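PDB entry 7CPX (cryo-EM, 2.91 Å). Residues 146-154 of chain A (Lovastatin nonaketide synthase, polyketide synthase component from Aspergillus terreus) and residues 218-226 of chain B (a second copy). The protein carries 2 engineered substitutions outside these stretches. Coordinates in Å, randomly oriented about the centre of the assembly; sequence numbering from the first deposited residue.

Chain A (146-154) SIPTYSATG
Chain B 218-226: VLESKLSML

The contact joins a loop and the first turn of a helix in chain A to the end of a helix in chain B, two copies of one protein. It buries 511 Å² summed over both sides, and no hydrogen bond crosses it, so the evidence for association is packing. The register is set by two close pairs: A:Thr149 CA lies 4.6 Å from B:Lys222 CA, and A:Ala152 CA lies 4.7 Å from B:Leu219 CA. Residue numbers therefore rise in one chain as they fall in the other.

In chain A, a type I turn runs from A:Pro148 to A:Ser151, with A:Thr149 at phi/psi -61/-43 and A:Tyr150 at -88/22; A:Ser151 N donates to A:Pro148 O at 3.1 Å. A:Tyr150 occupies the N-cap position, and A:Gly154 N reaches A:Tyr150 O at 2.9 Å. In chain B, B:Ser224 leaves helical geometry with phi/psi 62/22, forming a Schellman motif in which B:Met225 N donates to B:Glu220 O at 2.9 Å.

B:Leu223 covers the most surface. Its CA-to-CB bond points sideways, but the m,t rotamer (-70°, 179°) brings the end of the side chain nearer to chain A. B:Leu223 CD2 lies 3.1 Å from A:Thr149 O and 3.6 Å from A:Tyr150 CD2, approaching that ring obliquely (chi1 -57°, chi2 90°). B:Leu223 CD1 lies 3.8 Å from A:Ala152 CB and also 3.8 Å from A:Thr153 CG2. The two methyls thus contact successive parts of the turn and helix start.

B:Leu219, one helical turn earlier, has the same m,t rotamer (-69°, 166°) and likewise starts sideways. B:Leu219 CD2 sits 3.8 Å from A:Ile147 CG2 and only 2.9 Å from A:Ser151 OG, a tight carbon-to-oxygen approach. A:Ile147 points toward chain B, with chi1 -83° (m) and chi2 -178° (t).

A:Ala152 also points toward chain B: A:Ala152 CB is 3.4 Å from B:Leu219 O and 4.0 Å from B:Leu219 CB. A:Ala152 CB lies 4.2 Å from B:Met225 SD.

B:Lys222 starts toward chain A, yet its end leads away. Its chi angles of -123°, 85°, -76° and 91° fold the chain back so that B:Lys222 NZ donates to B:Val218 O at 2.7 Å. What faces chain A is therefore aliphatic: B:Lys222 CB is 3.4 Å from A:Thr149 O, and B:Lys222 CG is 3.5 Å from A:Pro148 O.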

ATOM      1  N   SER A 146     -17.190   2.783  -2.378  1.00 88.71           N
ATOM      2  CA  SER A 146     -18.053   3.071  -1.237  1.00 88.71           C
ATOM      3  C   SER A 146     -18.882   4.328  -1.446  1.00 88.71           C
ATOM      4  O   SER A 146     -19.676   4.682  -0.567  1.00 88.71           O
ATOM      5  CB  SER A 146     -17.271   3.218   0.076  1.00 88.71           C
ATOM      6  OG  SER A 146     -16.439   2.096   0.304  1.00 88.71           O
ATOM      7  N   ILE A 147     -18.724   5.021  -2.570  1.00 84.52           N
ATOM      8  CA  ILE A 147     -19.551   6.184  -2.879  1.00 84.52           C
ATOM      9  C   ILE A 147     -21.001   5.724  -2.971  1.00 84.52           C
ATOM     10  O   ILE A 147     -21.302   4.792  -3.732  1.00 84.52           O
ATOM     11  CB  ILE A 147     -19.093   6.865  -4.178  1.00 84.52           C
ATOM     12  CG1 ILE A 147     -17.925   7.813  -3.884  1.00 84.52           C
ATOM     13  CG2 ILE A 147     -20.257   7.602  -4.829  1.00 84.52           C
ATOM     14  CD1 ILE A 147     -17.420   8.572  -5.092  1.00 84.52           C
ATOM     15  N   PRO A 148     -21.927   6.332  -2.234  1.00 83.79           N
ATOM     16  CA  PRO A 148     -23.323   5.896  -2.312  1.00 83.79           C
ATOM     17  C   PRO A 148     -23.959   6.287  -3.635  1.00 83.79           C
ATOM     18  O   PRO A 148     -23.467   7.143  -4.372  1.00 83.79           O
ATOM     19  CB  PRO A 148     -23.988   6.616  -1.137  1.00 83.79           C
ATOM     20  CG  PRO A 148     -23.165   7.834  -0.938  1.00 83.79           C
ATOM     21  CD  PRO A 148     -21.754   7.448  -1.289  1.00 83.79           C
ATOM     22  N   THR A 149     -25.085   5.634  -3.929  1.00 86.99           N
ATOM     23  CA  THR A 149     -25.762   5.866  -5.199  1.00 86.99           C
ATOM     24  C   THR A 149     -26.192   7.320  -5.337  1.00 86.99           C
ATOM     25  O   THR A 149     -26.035   7.923  -6.405  1.00 86.99           O
ATOM     26  CB  THR A 149     -26.968   4.939  -5.330  1.00 86.99           C
ATOM     27  OG1 THR A 149     -27.816   5.088  -4.185  1.00 86.99           O
ATOM     28  CG2 THR A 149     -26.518   3.493  -5.442  1.00 86.99           C
ATOM     29  N   TYR A 150     -26.730   7.902  -4.269  1.00 86.03           N
ATOM     30  CA  TYR A 150     -27.224   9.271  -4.290  1.00 86.03           C
ATOM     31  C   TYR A 150     -26.141  10.287  -3.951  1.00 86.03           C
ATOM     32  O   TYR A 150     -26.462  11.404  -3.529  1.00 86.03           O
ATOM     33  CB  TYR A 150     -28.401   9.416  -3.327  1.00 86.03           C
ATOM     34  CG  TYR A 150     -29.541   8.473  -3.626  1.00 86.03           C
ATOM     35  CD1 TYR A 150     -29.591   7.213  -3.052  1.00 86.03           C
ATOM     36  CD2 TYR A 150     -30.565   8.842  -4.486  1.00 86.03           C
ATOM     37  CE1 TYR A 150     -30.629   6.345  -3.324  1.00 86.03           C
ATOM     38  CE2 TYR A 150     -31.606   7.982  -4.764  1.00 86.03           C
ATOM     39  CZ  TYR A 150     -31.635   6.735  -4.181  1.00 86.03           C
ATOM     40  OH  TYR A 150     -32.672   5.873  -4.454  1.00 86.03           O
ATOM     41  N   SER A 151     -24.869   9.925  -4.122  1.00 84.25           N
ATOM     42  CA  SER A 151     -23.792  10.863  -3.828  1.00 84.25           C
ATOM     43  C   SER A 151     -23.832  12.060  -4.765  1.00 84.25           C
ATOM     44  O   SER A 151     -23.596  13.195  -4.340  1.00 84.25           O
ATOM     45  CB  SER A 151     -22.442  10.159  -3.924  1.00 84.25           C
ATOM     46  OG  SER A 151     -21.391  11.035  -3.558  1.00 84.25           O
ATOM     47  N   ALA A 152     -24.127  11.827  -6.045  1.00 83.35           N
ATOM     48  CA  ALA A 152     -24.119  12.910  -7.023  1.00 83.35           C
ATOM     49  C   ALA A 152     -24.943  14.095  -6.536  1.00 83.35           C
ATOM     50  O   ALA A 152     -24.421  15.199  -6.347  1.00 83.35           O
ATOM     51  CB  ALA A 152     -24.650  12.402  -8.365  1.00 83.35           C
ATOM     52  N   THR A 153     -26.239  13.878  -6.315  1.00 83.33           N
ATOM     53  CA  THR A 153     -27.098  14.960  -5.850  1.00 83.33           C
ATOM     54  C   THR A 153     -26.869  15.279  -4.380  1.00 83.33           C
ATOM     55  O   THR A 153     -27.052  16.427  -3.963  1.00 83.33           O
ATOM     56  CB  THR A 153     -28.566  14.604  -6.078  1.00 83.33           C
ATOM     57  OG1 THR A 153     -28.867  13.360  -5.433  1.00 83.33           O
ATOM     58  CG2 THR A 153     -28.858  14.487  -7.561  1.00 83.33           C
ATOM     59  N   GLY A 154     -26.470  14.286  -3.585  1.00 83.16           N
ATOM     60  CA  GLY A 154     -26.289  14.523  -2.164  1.00 83.16           C
ATOM     61  C   GLY A 154     -25.184  15.518  -1.868  1.00 83.16           C
ATOM     62  O   GLY A 154     -25.309  16.345  -0.960  1.00 83.16           O
TER
ATOM     63  N   VAL B 218     -18.266   8.879 -12.030  1.00 83.87           N
ATOM     64  CA  VAL B 218     -18.684   7.845 -11.088  1.00 83.87           C
ATOM     65  C   VAL B 218     -19.927   8.292 -10.333  1.00 83.87           C
ATOM     66  O   VAL B 218     -20.881   7.522 -10.168  1.00 83.87           O
ATOM     67  CB  VAL B 218     -17.533   7.503 -10.127  1.00 83.87           C
ATOM     68  CG1 VAL B 218     -17.993   6.501  -9.083  1.00 83.87           C
ATOM     69  CG2 VAL B 218     -16.349   6.955 -10.897  1.00 83.87           C
ATOM     70  N   LEU B 219     -19.939   9.541  -9.868  1.00 84.11           N
ATOM     71  CA  LEU B 219     -21.083  10.037  -9.112  1.00 84.11           C
ATOM     72  C   LEU B 219     -22.357   9.979  -9.943  1.00 84.11           C
ATOM     73  O   LEU B 219     -23.382   9.454  -9.494  1.00 84.11           O
ATOM     74  CB  LEU B 219     -20.812  11.467  -8.642  1.00 84.11           C
ATOM     75  CG  LEU B 219     -19.737  11.630  -7.567  1.00 84.11           C
ATOM     76  CD1 LEU B 219     -19.330  13.086  -7.441  1.00 84.11           C
ATOM     77  CD2 LEU B 219     -20.231  11.105  -6.235  1.00 84.11           C
ATOM     78  N   GLU B 220     -22.310  10.512 -11.166  1.00 85.48           N
ATOM     79  CA  GLU B 220     -23.503  10.534 -12.003  1.00 85.48           C
ATOM     80  C   GLU B 220     -23.928   9.132 -12.415  1.00 85.48           C
ATOM     81  O   GLU B 220     -25.129   8.837 -12.446  1.00 85.48           O
ATOM     82  CB  GLU B 220     -23.261  11.401 -13.238  1.00 85.48           C
ATOM     83  CG  GLU B 220     -23.388  12.901 -13.000  1.00 85.48           C
ATOM     84  CD  GLU B 220     -22.413  13.434 -11.969  1.00 85.48           C
ATOM     85  OE1 GLU B 220     -22.123  12.719 -10.989  1.00 85.48           O
ATOM     86  OE2 GLU B 220     -21.933  14.574 -12.141  1.00 85.48           O
ATOM     87  N   SER B 221     -22.973   8.256 -12.732  1.00 83.89           N
ATOM     88  CA  SER B 221     -23.312   6.890 -13.104  1.00 83.89           C
ATOM     89  C   SER B 221     -23.879   6.107 -11.932  1.00 83.89           C
ATOM     90  O   SER B 221     -24.619   5.142 -12.146  1.00 83.89           O
ATOM     91  CB  SER B 221     -22.077   6.179 -13.654  1.00 83.89           C
ATOM     92  OG  SER B 221     -22.425   4.930 -14.219  1.00 83.89           O
ATOM     93  N   LYS B 222     -23.548   6.499 -10.701  1.00 84.21           N
ATOM     94  CA  LYS B 222     -24.157   5.860  -9.541  1.00 84.21           C
ATOM     95  C   LYS B 222     -25.668   6.038  -9.556  1.00 84.21           C
ATOM     96  O   LYS B 222     -26.404   5.143  -9.123  1.00 84.21           O
ATOM     97  CB  LYS B 222     -23.561   6.432  -8.254  1.00 84.21           C
ATOM     98  CG  LYS B 222     -22.936   5.399  -7.323  1.00 84.21           C
ATOM     99  CD  LYS B 222     -21.494   5.061  -7.684  1.00 84.21           C
ATOM    100  CE  LYS B 222     -21.392   4.146  -8.893  1.00 84.21           C
ATOM    101  NZ  LYS B 222     -21.282   4.896 -10.170  1.00 84.21           N
ATOM    102  N   LEU B 223     -26.144   7.178 -10.047  1.00 85.12           N
ATOM    103  CA  LEU B 223     -27.565   7.424 -10.248  1.00 85.12           C
ATOM    104  C   LEU B 223     -28.028   7.068 -11.654  1.00 85.12           C
ATOM    105  O   LEU B 223     -29.200   7.288 -11.978  1.00 85.12           O
ATOM    106  CB  LEU B 223     -27.892   8.894  -9.968  1.00 85.12           C
ATOM    107  CG  LEU B 223     -27.819   9.353  -8.511  1.00 85.12           C
ATOM    108  CD1 LEU B 223     -28.144  10.832  -8.401  1.00 85.12           C
ATOM    109  CD2 LEU B 223     -28.759   8.535  -7.641  1.00 85.12           C
ATOM    110  N   SER B 224     -27.141   6.531 -12.492  1.00 86.78           N
ATOM    111  CA  SER B 224     -27.465   6.198 -13.878  1.00 86.78           C
ATOM    112  C   SER B 224     -27.856   7.439 -14.673  1.00 86.78           C
ATOM    113  O   SER B 224     -28.540   7.347 -15.695  1.00 86.78           O
ATOM    114  CB  SER B 224     -28.578   5.149 -13.948  1.00 86.78           C
ATOM    115  OG  SER B 224     -28.810   4.746 -15.287  1.00 86.78           O
ATOM    116  N   MET B 225     -27.425   8.614 -14.207  1.00 86.68           N
ATOM    117  CA  MET B 225     -27.728   9.849 -14.920  1.00 86.68           C
ATOM    118  C   MET B 225     -27.060   9.881 -16.288  1.00 86.68           C
ATOM    119  O   MET B 225     -27.666  10.333 -17.267  1.00 86.68           O
ATOM    120  CB  MET B 225     -27.287  11.051 -14.089  1.00 86.68           C
ATOM    121  CG  MET B 225     -28.042  11.206 -12.781  1.00 86.68           C
ATOM    122  SD  MET B 225     -27.257  12.369 -11.649  1.00 86.68           S
ATOM    123  CE  MET B 225     -27.273  13.867 -12.628  1.00 86.68           C
ATOM    124  N   LEU B 226     -25.820   9.410 -16.379  1.00 84.65           N
ATOM    125  CA  LEU B 226     -25.078   9.475 -17.626  1.00 84.65           C
ATOM    126  C   LEU B 226     -25.615   8.466 -18.634  1.00 84.65           C
ATOM    127  O   LEU B 226     -26.262   7.475 -18.286  1.00 84.65           O
ATOM    128  CB  LEU B 226     -23.591   9.216 -17.387  1.00 84.65           C
ATOM    129  CG  LEU B 226     -22.898  10.133 -16.381  1.00 84.65           C
ATOM    130  CD1 LEU B 226     -21.396   9.935 -16.425  1.00 84.65           C
ATOM    131  CD2 LEU B 226     -23.248  11.590 -16.636  1.00 84.65           C
TER